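Side-chain contacts in probable spore coat polysaccharide biosynthesis protein E (Chromobacterium violaceum ATCC 12472, PDB 3G8R), which probably makes N-acylneuraminate 9-phosphate or a related sugar acid, using a zinc-binding TIM barrel of the NeuB family: residues T73-Q76 with P77-Q81; L128-I131 with A132-D135; L228-D231 with Q232-I235; S268-E271 with Q272-R276. All coordinates share one frame; numbering follows the deposited sequence.

Contact 1. Residues T73-Q76 with P77-Q81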
loop_
_atom_site.group_PDB
_atom_site.type_symbol
_atom_site.label_atom_id
_atom_site.label_comp_id
_atom_site.label_asym_id
_atom_site.label_seq_id
_atom_site.Cartn_x
_atom_site.Cartn_y
_atom_site.Cartn_z
ATOM N N THR A 73 -32.631 -13.875 15.948
ATOM C CA THR A 73 -31.767 -14.752 15.168
ATOM C C THR A 73 -31.077 -15.808 16.027
ATOM O O THR A 73 -30.184 -16.523 15.549
ATOM C CB THR A 73 -30.713 -13.951 14.396
ATOM O OG1 THR A 73 -30.056 -13.064 15.295
ATOM C CG2 THR A 73 -31.369 -13.139 13.296
ATOM N N ARG A 74 -31.505 -15.890 17.289
ATOM C CA ARG A 74 -31.018 -16.870 18.265
ATOM C C ARG A 74 -30.871 -18.291 17.675
ATOM O O ARG A 74 -31.758 -18.768 16.965
ATOM C CB ARG A 74 -31.966 -16.860 19.479
ATOM C CG ARG A 74 -31.573 -17.694 20.688
ATOM C CD ARG A 74 -32.802 -18.008 21.585
ATOM N NE ARG A 74 -32.386 -18.484 22.913
ATOM C CZ ARG A 74 -32.350 -17.729 24.015
ATOM N NH1 ARG A 74 -31.939 -18.249 25.170
ATOM N NH2 ARG A 74 -32.735 -16.453 23.964
ATOM N N LEU A 75 -29.732 -18.935 17.938
ATOM C CA LEU A 75 -29.543 -20.364 17.628
ATOM C C LEU A 75 -29.060 -21.189 18.843
ATOM O O LEU A 75 -28.329 -20.689 19.705
ATOM C CB LEU A 75 -28.612 -20.559 16.426
ATOM C CG LEU A 75 -29.093 -20.230 14.998
ATOM C CD1 LEU A 75 -27.962 -20.487 14.031
ATOM C CD2 LEU A 75 -30.312 -21.034 14.571
ATOM N N GLN A 76 -29.496 -22.444 18.922
ATOM C CA GLN A 76 -29.157 -23.293 20.061
ATOM C C GLN A 76 -27.827 -23.991 19.803
ATOM O O GLN A 76 -27.510 -24.292 18.661
ATOM C CB GLN A 76 -30.273 -24.308 20.342
ATOM C CG GLN A 76 -31.647 -23.689 20.698
ATOM C CD GLN A 76 -31.722 -23.125 22.117
ATOM O OE1 GLN A 76 -32.054 -21.952 22.318
ATOM N NE2 GLN A 76 -31.410 -23.967 23.111
ATOM N N PRO A 77 -27.038 -24.234 20.867
ATOM C CA PRO A 77 -25.729 -24.892 20.801
ATOM C C PRO A 77 -25.715 -26.076 19.860
ATOM O O PRO A 77 -24.737 -26.316 19.167
ATOM C CB PRO A 77 -25.530 -25.389 22.226
ATOM C CG PRO A 77 -26.221 -24.380 23.061
ATOM C CD PRO A 77 -27.338 -23.780 22.239
ATOM N N GLU A 78 -26.813 -26.807 19.864
ATOM C CA GLU A 78 -27.034 -27.948 19.004
ATOM C C GLU A 78 -26.784 -27.521 17.544
ATOM O O GLU A 78 -25.962 -28.122 16.818
ATOM C CB GLU A 78 -28.488 -28.421 19.235
ATOM C CG GLU A 78 -28.810 -29.889 18.931
ATOM C CD GLU A 78 -30.312 -30.111 18.636
ATOM O OE1 GLU A 78 -30.901 -31.108 19.137
ATOM O OE2 GLU A 78 -30.904 -29.274 17.904
ATOM N N GLN A 79 -27.476 -26.453 17.142
ATOM C CA GLN A 79 -27.419 -25.938 15.764
ATOM C C GLN A 79 -26.096 -25.218 15.419
ATOM O O GLN A 79 -25.597 -25.351 14.301
ATOM C CB GLN A 79 -28.623 -25.040 15.491
ATOM C CG GLN A 79 -29.921 -25.610 16.005
ATOM C CD GLN A 79 -31.038 -24.569 16.070
ATOM O OE1 GLN A 79 -30.970 -23.616 16.848
ATOM N NE2 GLN A 79 -32.090 -24.771 15.273
HETATM N N MSE A 80 -25.545 -24.465 16.379
HETATM C CA MSE A 80 -24.202 -23.855 16.262
HETATM C C MSE A 80 -23.098 -24.897 16.011
HETATM O O MSE A 80 -22.173 -24.636 15.257
HETATM C CB MSE A 80 -23.839 -23.006 17.499
HETATM C CG MSE A 80 -24.517 -21.622 17.653
HETATM SE SE MSE A 80 -24.383 -20.492 16.226
HETATM C CE MSE A 80 -24.064 -18.918 17.036
ATOM N N GLN A 81 -23.186 -26.068 16.643
ATOM C CA GLN A 81 -22.243 -27.160 16.361
ATOM C C GLN A 81 -22.463 -27.690 14.957
ATOM O O GLN A 81 -21.525 -28.150 14.321
ATOM C CB GLN A 81 -22.357 -28.295 17.389
ATOM C CG GLN A 81 -21.458 -29.548 17.125
ATOM C CD GLN A 81 -19.996 -29.415 17.615
ATOM O OE1 GLN A 81 -19.723 -29.448 18.824
ATOM N NE2 GLN A 81 -19.058 -29.301 16.671
#
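Q76 and Q79 meet at the start of a helix. The amide oxygen OE1 of Q79 accepts the backbone N-H of Q76. Q79 OE1 lies 2.8 Å from Q76 N, and the bond is almost straight, at 174°. The donor lies in the carbonyl plane of the Q79 amide. Q76 is the N-cap residue, so this is the half of a capping box in which the side chain three residues on holds the backbone of the cap. With chi1 at -44°, Q79 CG sits beside its own backbone N, and the extended run beyond it brings OE1 to Q76. Q76 O starts the helical ladder, accepting M80 N at 3.0 Å and, weakly, Q79 N.

The tight part lies around L75. Its CD2 touches Q79 OE1 at 3.5 Å, and its CD1 reaches SE of selenomethionine M80 at 4.2 Å. L75 and M80 flank the cap as a hydrophobic staple, crossing at about a right angle.

The other side is looser and faces solvent. The Q76 chain bends at chi2 and runs beside the P77 ring, with Q76 NE2 4.2 Å from P77 CD. Its amide oxygen lies at the edge of the R74 guanidinium, in its plane.

The loop joins helix 67-72 to helix 77-89. R74 anchors it through a salt bridge to D51, while L75 packs on H16 and Q79 on V20.

Contact 2. Residues L128-I131 with A132-D135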
loop_
_atom_site.group_PDB
_atom_site.type_symbol
_atom_site.label_atom_id
_atom_site.label_comp_id
_atom_site.label_asym_id
_atom_site.label_seq_id
_atom_site.Cartn_x
_atom_site.Cartn_y
_atom_site.Cartn_z
ATOM N N LEU A 128 -11.288 -11.185 28.531
ATOM C CA LEU A 128 -9.917 -11.453 28.099
ATOM C C LEU A 128 -9.243 -12.459 29.016
ATOM O O LEU A 128 -8.582 -13.382 28.541
ATOM C CB LEU A 128 -9.084 -10.171 28.003
ATOM C CG LEU A 128 -9.490 -9.165 26.933
ATOM C CD1 LEU A 128 -8.328 -8.242 26.606
ATOM C CD2 LEU A 128 -9.980 -9.825 25.645
ATOM N N GLU A 129 -9.413 -12.284 30.322
ATOM C CA GLU A 129 -8.896 -13.253 31.271
ATOM C C GLU A 129 -9.381 -14.640 30.873
ATOM O O GLU A 129 -8.570 -15.549 30.760
ATOM C CB GLU A 129 -9.300 -12.915 32.705
ATOM C CG GLU A 129 -8.479 -11.787 33.348
ATOM C CD GLU A 129 -9.160 -11.137 34.582
ATOM O OE1 GLU A 129 -10.390 -10.866 34.536
ATOM O OE2 GLU A 129 -8.452 -10.868 35.590
ATOM N N ARG A 130 -10.682 -14.792 30.604
ATOM C CA ARG A 130 -11.218 -16.104 30.221
ATOM C C ARG A 130 -10.596 -16.646 28.964
ATOM O O ARG A 130 -10.426 -17.869 28.860
ATOM C CB ARG A 130 -12.739 -16.155 30.065
ATOM C CG ARG A 130 -13.355 -17.270 30.939
ATOM C CD ARG A 130 -13.566 -18.676 30.321
ATOM N NE ARG A 130 -12.361 -19.344 29.814
ATOM C CZ ARG A 130 -12.344 -20.557 29.251
ATOM N NH1 ARG A 130 -13.458 -21.280 29.138
ATOM N NH2 ARG A 130 -11.205 -21.046 28.774
ATOM N N ILE A 131 -10.261 -15.757 28.026
ATOM C CA ILE A 131 -9.687 -16.161 26.739
ATOM C C ILE A 131 -8.231 -16.563 26.915
ATOM O O ILE A 131 -7.757 -17.528 26.325
ATOM C CB ILE A 131 -9.810 -15.032 25.701
ATOM C CG1 ILE A 131 -11.282 -14.834 25.310
ATOM C CG2 ILE A 131 -8.954 -15.324 24.508
ATOM C CD1 ILE A 131 -11.589 -13.606 24.427
ATOM N N ALA A 132 -7.531 -15.792 27.733
ATOM C CA ALA A 132 -6.115 -16.033 28.000
ATOM C C ALA A 132 -5.895 -17.422 28.565
ATOM O O ALA A 132 -4.938 -18.071 28.230
ATOM C CB ALA A 132 -5.574 -15.002 28.959
ATOM N N ARG A 133 -6.788 -17.880 29.424
ATOM C CA ARG A 133 -6.631 -19.208 29.968
ATOM C C ARG A 133 -7.049 -20.282 28.963
ATOM O O ARG A 133 -7.246 -21.419 29.322
ATOM C CB ARG A 133 -7.291 -19.339 31.352
ATOM C CG ARG A 133 -8.782 -19.552 31.413
ATOM C CD ARG A 133 -9.202 -19.965 32.854
ATOM N NE ARG A 133 -9.309 -18.805 33.753
ATOM C CZ ARG A 133 -10.467 -18.277 34.169
ATOM N NH1 ARG A 133 -11.636 -18.811 33.791
ATOM N NH2 ARG A 133 -10.459 -17.212 34.971
ATOM N N SER A 134 -7.157 -19.908 27.696
ATOM C CA SER A 134 -7.488 -20.856 26.637
ATOM C C SER A 134 -6.184 -21.176 25.936
ATOM O O SER A 134 -5.161 -20.618 26.304
ATOM C CB SER A 134 -8.476 -20.223 25.665
ATOM O OG SER A 134 -9.220 -21.211 24.992
ATOM N N ASP A 135 -6.183 -22.056 24.941
ATOM C CA ASP A 135 -4.908 -22.368 24.266
ATOM C C ASP A 135 -4.959 -22.309 22.716
ATOM O O ASP A 135 -4.211 -22.985 21.983
ATOM C CB ASP A 135 -4.277 -23.662 24.830
ATOM C CG ASP A 135 -3.528 -23.434 26.194
ATOM O OD1 ASP A 135 -2.728 -22.468 26.313
ATOM O OD2 ASP A 135 -3.720 -24.239 27.149
#
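L128 O accepts A132 N at 2.8 Å and E129 O accepts R133 N at 3.2 Å, the last regular helical bonds before R133 leaves helical geometry. The A132 methyl lies beside this ladder, with CB 3.4 Å from L128 O. R130 and R133 carry the side-chain contact. They cross at about a right angle, yet their guanidinium planes are only 15° apart. R133 NH1 reaches R130 CG at 3.7 Å, and R130 CA lies over one face of the R133 guanidinium. With chi1 at 80°, R133 CG is wedged between its own backbone N and carbonyl carbon, 3.5 Å from R130 O.

Helix 125-132 lies on the outside of the TIM barrel, in the crossover from strand 114-117 to strand 138-141. I131 packs on I115 and I117 of strand 114-117. L128 meets I117 too, and V153 of helix 147-158.

The two arginines are like charges, with R130 NE 4.1 Å from R133 NH1. The salt bridge from R130 NH1 to D105 probably offsets this. S134 OG is hydrogen-bonded to E108, so R130 and S134 tie the helix end to helix 101-109. E129 packs against K317 of the second subunit.

Contact 3. Residues L228-D231 with Q232-I235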
loop_
_atom_site.group_PDB
_atom_site.type_symbol
_atom_site.label_atom_id
_atom_site.label_comp_id
_atom_site.label_asym_id
_atom_site.label_seq_id
_atom_site.Cartn_x
_atom_site.Cartn_y
_atom_site.Cartn_z
ATOM N N LEU A 228 -26.247 -14.543 2.186
ATOM C CA LEU A 228 -26.837 -14.990 0.914
ATOM C C LEU A 228 -28.202 -14.329 0.677
ATOM O O LEU A 228 -29.182 -14.606 1.378
ATOM C CB LEU A 228 -26.905 -16.528 0.841
ATOM C CG LEU A 228 -27.663 -17.273 -0.268
ATOM C CD1 LEU A 228 -27.086 -17.052 -1.665
ATOM C CD2 LEU A 228 -27.682 -18.752 0.023
ATOM N N PRO A 229 -28.253 -13.390 -0.275
ATOM C CA PRO A 229 -29.552 -12.890 -0.696
ATOM C C PRO A 229 -30.414 -14.031 -1.192
ATOM O O PRO A 229 -29.913 -15.048 -1.676
ATOM C CB PRO A 229 -29.223 -11.929 -1.844
ATOM C CG PRO A 229 -27.761 -12.123 -2.130
ATOM C CD PRO A 229 -27.160 -12.580 -0.830
ATOM N N THR A 230 -31.713 -13.830 -1.066
ATOM C CA THR A 230 -32.700 -14.863 -1.252
ATOM C C THR A 230 -34.011 -14.109 -1.393
ATOM O O THR A 230 -34.136 -12.950 -0.941
ATOM C CB THR A 230 -32.692 -15.823 -0.014
ATOM O OG1 THR A 230 -31.787 -16.905 -0.251
ATOM C CG2 THR A 230 -34.061 -16.393 0.325
ATOM N N ASP A 231 -34.967 -14.740 -2.071
ATOM C CA ASP A 231 -36.342 -14.278 -2.026
ATOM C C ASP A 231 -36.871 -14.694 -0.650
ATOM O O ASP A 231 -36.731 -15.853 -0.232
ATOM C CB ASP A 231 -37.174 -14.817 -3.207
ATOM C CG ASP A 231 -36.753 -16.233 -3.663
ATOM O OD1 ASP A 231 -36.881 -16.502 -4.891
ATOM O OD2 ASP A 231 -36.308 -17.065 -2.813
ATOM N N GLN A 232 -37.436 -13.723 0.066
ATOM C CA GLN A 232 -37.679 -13.814 1.520
ATOM C C GLN A 232 -36.382 -14.124 2.325
ATOM O O GLN A 232 -36.307 -15.161 2.995
ATOM C CB GLN A 232 -38.844 -14.786 1.897
ATOM C CG GLN A 232 -39.855 -15.261 0.766
ATOM C CD GLN A 232 -40.674 -14.139 0.077
ATOM O OE1 GLN A 232 -41.076 -13.150 0.707
ATOM N NE2 GLN A 232 -40.934 -14.316 -1.222
ATOM N N TYR A 233 -35.370 -13.249 2.143
ATOM C CA TYR A 233 -34.176 -12.960 3.013
ATOM C C TYR A 233 -33.387 -11.834 2.359
ATOM O O TYR A 233 -32.859 -11.990 1.249
ATOM C CB TYR A 233 -33.212 -14.141 3.294
ATOM C CG TYR A 233 -33.668 -15.071 4.417
ATOM C CD1 TYR A 233 -34.204 -14.568 5.618
ATOM C CD2 TYR A 233 -33.591 -16.463 4.268
ATOM C CE1 TYR A 233 -34.666 -15.447 6.641
ATOM C CE2 TYR A 233 -34.032 -17.340 5.278
ATOM C CZ TYR A 233 -34.568 -16.835 6.462
ATOM O OH TYR A 233 -34.995 -17.725 7.437
ATOM N N GLY A 234 -33.324 -10.694 3.040
ATOM C CA GLY A 234 -32.523 -9.569 2.562
ATOM C C GLY A 234 -31.058 -9.663 2.966
ATOM O O GLY A 234 -30.609 -10.659 3.563
ATOM N N ILE A 235 -30.304 -8.625 2.632
ATOM C CA ILE A 235 -28.916 -8.544 3.056
ATOM C C ILE A 235 -28.621 -7.118 3.474
ATOM O O ILE A 235 -29.180 -6.159 2.900
ATOM C CB ILE A 235 -27.937 -9.015 1.947
ATOM C CG1 ILE A 235 -26.571 -9.318 2.537
ATOM C CG2 ILE A 235 -27.842 -8.009 0.761
ATOM C CD1 ILE A 235 -25.697 -10.166 1.615
#
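The ring of Y233 is met obliquely by T230, whose CG2 is 4.0 Å from Y233 CD2. The H22 ring also meets it, with planes about 35° apart. The phenol OH makes a weak hydrogen bond to N19. At the root of the ring, Y233 CB packs on T230 CB at 3.7 Å, so the two side chains lie together on one side of the loop. A second contact is apolar: P229 CD touches I235 CD1 at 3.7 Å, the two side chains running side by side. I235 CG1 lies anti to the backbone N (chi1 -163°), and the extended chain brings CD1 alongside the proline.

The backbone bonds between the arms are poor. T230 N to Y233 O is 3.2 Å and Y233 N to T230 O is 3.3 Å, both bent and weak. The T230 OG1 hydroxyl gives a weak bond to P229 O at 3.0 Å. D231 and Q232 form the tip, where Q232 has a positive phi of 56°.

At the base, L228 packs on A25 and L26 of helix 21-33. The arrangement is a loose hairpin-like excursion from the loop after strand 221-225, the last strand of the TIM barrel. That strand ends with zinc ligand H225. The I235 side chain is about 8 Å from that of H225 and about 13 Å from the zinc ion, near the metal site but not part of it.

Contact 4. Residues S268-E271 with Q272-R276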
loop_
_atom_site.group_PDB
_atom_site.type_symbol
_atom_site.label_atom_id
_atom_site.label_comp_id
_atom_site.label_asym_id
_atom_site.label_seq_id
_atom_site.Cartn_x
_atom_site.Cartn_y
_atom_site.Cartn_z
ATOM N N SER A 268 15.853 -8.940 -14.567
ATOM C CA SER A 268 15.414 -9.488 -15.842
ATOM C C SER A 268 16.484 -9.366 -16.928
ATOM O O SER A 268 17.367 -8.511 -16.851
ATOM C CB SER A 268 14.123 -8.810 -16.298
ATOM O OG SER A 268 13.535 -9.552 -17.355
ATOM N N GLU A 269 16.401 -10.229 -17.940
ATOM C CA GLU A 269 17.345 -10.158 -19.052
ATOM C C GLU A 269 16.980 -9.075 -20.069
ATOM O O GLU A 269 17.877 -8.496 -20.689
ATOM C CB GLU A 269 17.543 -11.518 -19.739
ATOM C CG GLU A 269 18.890 -11.618 -20.433
ATOM C CD GLU A 269 20.029 -11.124 -19.539
ATOM O OE1 GLU A 269 20.880 -11.940 -19.139
ATOM O OE2 GLU A 269 20.070 -9.922 -19.210
ATOM N N THR A 270 15.678 -8.812 -20.243
ATOM C CA THR A 270 15.228 -7.648 -21.014
ATOM C C THR A 270 15.858 -6.437 -20.372
ATOM O O THR A 270 16.702 -5.781 -20.976
ATOM C CB THR A 270 13.674 -7.435 -21.015
ATOM O OG1 THR A 270 13.054 -8.329 -21.944
ATOM C CG2 THR A 270 13.292 -5.957 -21.402
ATOM N N GLU A 271 15.470 -6.158 -19.136
ATOM C CA GLU A 271 15.946 -4.966 -18.473
ATOM C C GLU A 271 17.417 -4.680 -18.809
ATOM O O GLU A 271 17.773 -3.556 -19.165
ATOM C CB GLU A 271 15.722 -5.059 -16.966
ATOM C CG GLU A 271 14.289 -4.743 -16.533
ATOM C CD GLU A 271 14.170 -4.365 -15.041
ATOM O OE1 GLU A 271 14.641 -5.138 -14.169
ATOM O OE2 GLU A 271 13.594 -3.291 -14.744
ATOM N N GLN A 272 18.251 -5.714 -18.747
ATOM C CA GLN A 272 19.686 -5.536 -18.905
ATOM C C GLN A 272 20.129 -5.093 -20.299
ATOM O O GLN A 272 21.015 -4.247 -20.425
ATOM C CB GLN A 272 20.447 -6.778 -18.452
ATOM C CG GLN A 272 20.703 -6.810 -16.964
ATOM C CD GLN A 272 21.347 -5.525 -16.469
ATOM O OE1 GLN A 272 22.277 -4.989 -17.096
ATOM N NE2 GLN A 272 20.852 -5.017 -15.346
ATOM N N ALA A 273 19.510 -5.650 -21.331
ATOM C CA ALA A 273 19.843 -5.286 -22.699
ATOM C C ALA A 273 19.213 -3.944 -23.081
ATOM O O ALA A 273 19.879 -3.096 -23.699
ATOM C CB ALA A 273 19.417 -6.372 -23.659
ATOM N N SER A 274 17.944 -3.759 -22.707
ATOM C CA SER A 274 17.292 -2.457 -22.775
ATOM C C SER A 274 18.166 -1.360 -22.189
ATOM O O SER A 274 18.505 -0.395 -22.877
ATOM C CB SER A 274 15.957 -2.477 -22.041
ATOM O OG SER A 274 15.005 -3.247 -22.756
ATOM N N LEU A 275 18.549 -1.512 -20.928
ATOM C CA LEU A 275 19.348 -0.497 -20.268
ATOM C C LEU A 275 20.664 -0.244 -20.972
ATOM O O LEU A 275 21.074 0.900 -21.083
ATOM C CB LEU A 275 19.608 -0.864 -18.827
ATOM C CG LEU A 275 18.391 -0.685 -17.931
ATOM C CD1 LEU A 275 18.660 -1.337 -16.589
ATOM C CD2 LEU A 275 18.031 0.801 -17.738
ATOM N N ARG A 276 21.328 -1.294 -21.452
ATOM C CA ARG A 276 22.551 -1.069 -22.172
ATOM C C ARG A 276 22.276 -0.258 -23.450
ATOM O O ARG A 276 23.040 0.630 -23.803
ATOM C CB ARG A 276 23.232 -2.384 -22.499
ATOM C CG ARG A 276 24.580 -2.186 -23.162
ATOM C CD ARG A 276 25.376 -3.478 -23.256
ATOM N NE ARG A 276 26.621 -3.245 -23.971
ATOM C CZ ARG A 276 27.736 -2.762 -23.420
ATOM N NH1 ARG A 276 28.824 -2.587 -24.170
ATOM N NH2 ARG A 276 27.782 -2.465 -22.124
#
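T270 O is approached by two backbone N-H groups. S274 N gives a good helical bond of 2.9 Å at 155°, while A273 N, at 2.8 Å, is badly angled and weak. One residue on, E271 O accepts L275 N at 2.8 Å. The L275 side chain starts beside this oxygen, with L275 CG 3.2 Å from E271 O.

The side chains follow the helical spacing. T270 CG2 touches S274 OG at 3.5 Å. E269 and Q272 meet at the first turn. The E269 chain turns at chi2 (47°), which brings OE2 within 3.3 Å of Q272 CB. The meeting is through the aliphatic part of Q272, and the carboxylate and amide planes stand 81° apart. S268 is the N-cap residue. Its carbonyl oxygen receives Q272 N in a weak bond of 3.5 Å.

E271 is buried against the second subunit. Its chain is extended beyond CG, and OE2 accepts a hydrogen bond from A171 N of the second subunit. Also on that subunit, V170 packs against E271, G144 against Q272 and A143 against L275. These partners follow strands 138-141 and 164-168 of the partner barrel.

Helix 269-276 lies on the linker after helix 242-259, ahead of strand 281-284. At its far end, R276 NH1 bonds to V306 O and Q309 O in the C-terminal part of its own chain.

Overall arrangement
The four contacts follow one another along the chain, which holds the NeuB barrel and SAF parts of a longer protein. Contacts 1, 2 and 3 belong to the TIM barrel. Contact 1 opens helix 77-89, contact 2 closes helix 125-132, and contact 3 follows strand 221-225. Centres lie about 20 Å apart for contacts 1 and 3 and about 23 Å for contacts 1 and 2. Contact 4 stands on the opposite side of the chain's centre, its centre about 55 to 62 Å from the centres of the others, in the linker between the barrel and the C-terminal SAF domain. It packs on the second subunit, consistent with a dimer whose C-terminal domains reach across to the partner barrel.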